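Local coordinates for protein diacylglycerol lipase (Aspergillus oryzae, PDB 5XK2) that probably hydrolyses the ester bonds of mono- and diacylglycerols as a class 3 lipase of the alpha/beta-hydrolase fold, at residues 203-208 and 262-267. Sequence-based numbering, arbitrary orientation.
Sequences HNDDPV and LLAFHS
Ser267 is gripped by two side chains of 203-208. Ser267 OG donates to Asp205 OD1 at 2.7 Å, nearly along the acceptor's C-O axis, and Ser267 O accepts from His203 ND1 at 2.9 Å. The latter bond is almost straight (167° at the hydrogen) and lies in both the carbonyl and the imidazole plane; at the other side of the ring NE2 is hydrogen-bonded to Ala229 O, and two carbonyl acceptors hold the ring's rotation and would favour a protonated, cationic imidazole. One water donates to Ser267 OG and accepts from Asn204 ND2, while a second joins Asp205 OD2 to His266 NE2; His266 ND1 is hydrogen-bonded to Asp231 OD2. CG of Asp205 stands between its backbone N and carbonyl carbon (chi1 56°), and the carboxylate lies against Ala264, with Asp205 OD2 3.4 Å from Ala264 CB. Residues 203-206 form a type II' turn at the end of strand 198-203, where alpha/beta-hydrolases carry the catalytic acid. Asp206 OD2 bonds His268 ND1 and Tyr271 OH, consistent with a Ser153-His268-Asp206 triad, and Asp206 OD1 closes an Asx turn by accepting from Val208 N, 3.0 Å away and above the carboxylate plane. Asp206 CB packs 4.0 Å from CB of Ser267, the residue before His268. Further along, Pro207 CD rests 3.5 Å from Ala264 O, and Val208 CG2 reaches Phe265 CE1 at 4.0 Å; Thr99 of the second subunit packs on Phe265.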
loop_
_atom_site.group_PDB
_atom_site.type_symbol
_atom_site.label_atom_id
_atom_site.label_comp_id
_atom_site.label_asym_id
_atom_site.label_seq_id
_atom_site.Cartn_x
_atom_site.Cartn_y
_atom_site.Cartn_z
ATOM N N HIS A 203 16.057 0.322 7.755
ATOM C CA HIS A 203 15.808 1.402 8.704
ATOM C C HIS A 203 14.841 0.944 9.762
ATOM O O HIS A 203 13.672 0.702 9.451
ATOM C CB HIS A 203 15.248 2.626 7.974
ATOM C CG HIS A 203 14.975 3.789 8.885
ATOM N ND1 HIS A 203 13.823 4.538 8.806
ATOM C CD2 HIS A 203 15.700 4.312 9.907
ATOM C CE1 HIS A 203 13.854 5.493 9.724
ATOM N NE2 HIS A 203 14.976 5.377 10.409
ATOM N N ASN A 204 15.322 0.852 11.003
ATOM C CA ASN A 204 14.472 0.446 12.128
ATOM C C ASN A 204 13.603 -0.754 11.758
ATOM O O ASN A 204 14.127 -1.781 11.298
ATOM C CB ASN A 204 13.635 1.643 12.617
ATOM C CG ASN A 204 14.499 2.681 13.320
ATOM O OD1 ASN A 204 15.490 2.326 13.960
ATOM N ND2 ASN A 204 14.127 3.956 13.204
ATOM N N ASP A 205 12.295 -0.625 11.965
ATOM C CA ASP A 205 11.330 -1.716 11.781
ATOM C C ASP A 205 10.662 -1.709 10.404
ATOM O O ASP A 205 9.543 -2.197 10.251
ATOM C CB ASP A 205 10.280 -1.734 12.906
ATOM C CG ASP A 205 9.529 -0.430 13.060
ATOM O OD1 ASP A 205 9.874 0.570 12.399
ATOM O OD2 ASP A 205 8.583 -0.415 13.888
ATOM N N ASP A 206 11.291 -1.075 9.425
ATOM C CA ASP A 206 10.724 -1.061 8.058
ATOM C C ASP A 206 10.261 -2.476 7.647
ATOM O O ASP A 206 11.018 -3.426 7.734
ATOM C CB ASP A 206 11.807 -0.531 7.108
ATOM C CG ASP A 206 11.372 -0.496 5.650
ATOM O OD1 ASP A 206 10.209 -0.834 5.329
ATOM O OD2 ASP A 206 12.229 -0.100 4.825
ATOM N N PRO A 207 8.976 -2.632 7.281
ATOM C CA PRO A 207 8.509 -3.986 6.945
ATOM C C PRO A 207 9.005 -4.536 5.600
ATOM O O PRO A 207 9.034 -5.759 5.403
ATOM C CB PRO A 207 6.984 -3.837 6.915
ATOM C CG PRO A 207 6.748 -2.402 6.559
ATOM C CD PRO A 207 7.883 -1.636 7.257
ATOM N N VAL A 208 9.349 -3.650 4.670
ATOM C CA VAL A 208 9.605 -4.095 3.303
ATOM C C VAL A 208 10.833 -5.016 3.175
ATOM O O VAL A 208 10.744 -6.019 2.471
ATOM C CB VAL A 208 9.685 -2.875 2.353
ATOM C CG1 VAL A 208 10.040 -3.309 0.923
ATOM C CG2 VAL A 208 8.308 -2.151 2.349
ATOM N N LEU A 262 2.586 -3.570 9.261
ATOM C CA LEU A 262 2.031 -2.573 8.354
ATOM C C LEU A 262 2.177 -1.155 8.913
ATOM O O LEU A 262 2.460 -0.208 8.164
ATOM C CB LEU A 262 0.552 -2.885 8.077
ATOM C CG LEU A 262 -0.243 -1.830 7.301
ATOM C CD1 LEU A 262 0.354 -1.627 5.918
ATOM C CD2 LEU A 262 -1.671 -2.309 7.168
ATOM N N LEU A 263 2.011 -1.004 10.221
ATOM C CA LEU A 263 2.061 0.335 10.806
ATOM C C LEU A 263 3.491 0.847 10.926
ATOM O O LEU A 263 3.708 2.022 11.209
ATOM C CB LEU A 263 1.373 0.365 12.176
ATOM C CG LEU A 263 1.045 1.778 12.675
ATOM C CD1 LEU A 263 0.178 2.561 11.689
ATOM C CD2 LEU A 263 0.379 1.702 14.037
ATOM N N ALA A 264 4.469 -0.019 10.665
ATOM C CA ALA A 264 5.870 0.422 10.650
ATOM C C ALA A 264 6.251 1.013 9.290
ATOM O O ALA A 264 7.413 1.338 9.048
ATOM C CB ALA A 264 6.795 -0.720 11.011
ATOM N N PHE A 265 5.281 1.156 8.389
ATOM C CA PHE A 265 5.608 1.607 7.052
ATOM C C PHE A 265 6.287 2.985 7.021
ATOM O O PHE A 265 7.090 3.253 6.137
ATOM C CB PHE A 265 4.368 1.624 6.157
ATOM C CG PHE A 265 4.715 1.717 4.718
ATOM C CD1 PHE A 265 5.153 0.602 4.036
ATOM C CD2 PHE A 265 4.690 2.941 4.065
ATOM C CE1 PHE A 265 5.516 0.690 2.715
ATOM C CE2 PHE A 265 5.052 3.037 2.732
ATOM C CZ PHE A 265 5.467 1.912 2.059
ATOM N N HIS A 266 6.008 3.837 8.003
ATOM C CA HIS A 266 6.673 5.139 8.076
ATOM C C HIS A 266 8.200 4.988 7.971
ATOM O O HIS A 266 8.867 5.819 7.366
ATOM C CB HIS A 266 6.301 5.856 9.381
ATOM C CG HIS A 266 6.801 5.166 10.611
ATOM N ND1 HIS A 266 7.987 5.511 11.229
ATOM C CD2 HIS A 266 6.305 4.113 11.309
ATOM C CE1 HIS A 266 8.184 4.720 12.274
ATOM N NE2 HIS A 266 7.179 3.866 12.345
ATOM N N SER A 267 8.733 3.906 8.536
ATOM C CA SER A 267 10.187 3.675 8.536
ATOM C C SER A 267 10.729 3.489 7.123
ATOM O O SER A 267 11.896 3.754 6.852
ATOM C CB SER A 267 10.537 2.449 9.382
ATOM O OG SER A 267 10.220 2.718 10.750
HETATM O O HOH W 1 11.570 4.721 12.014
HETATM O O HOH W 2 6.839 1.656 13.966
#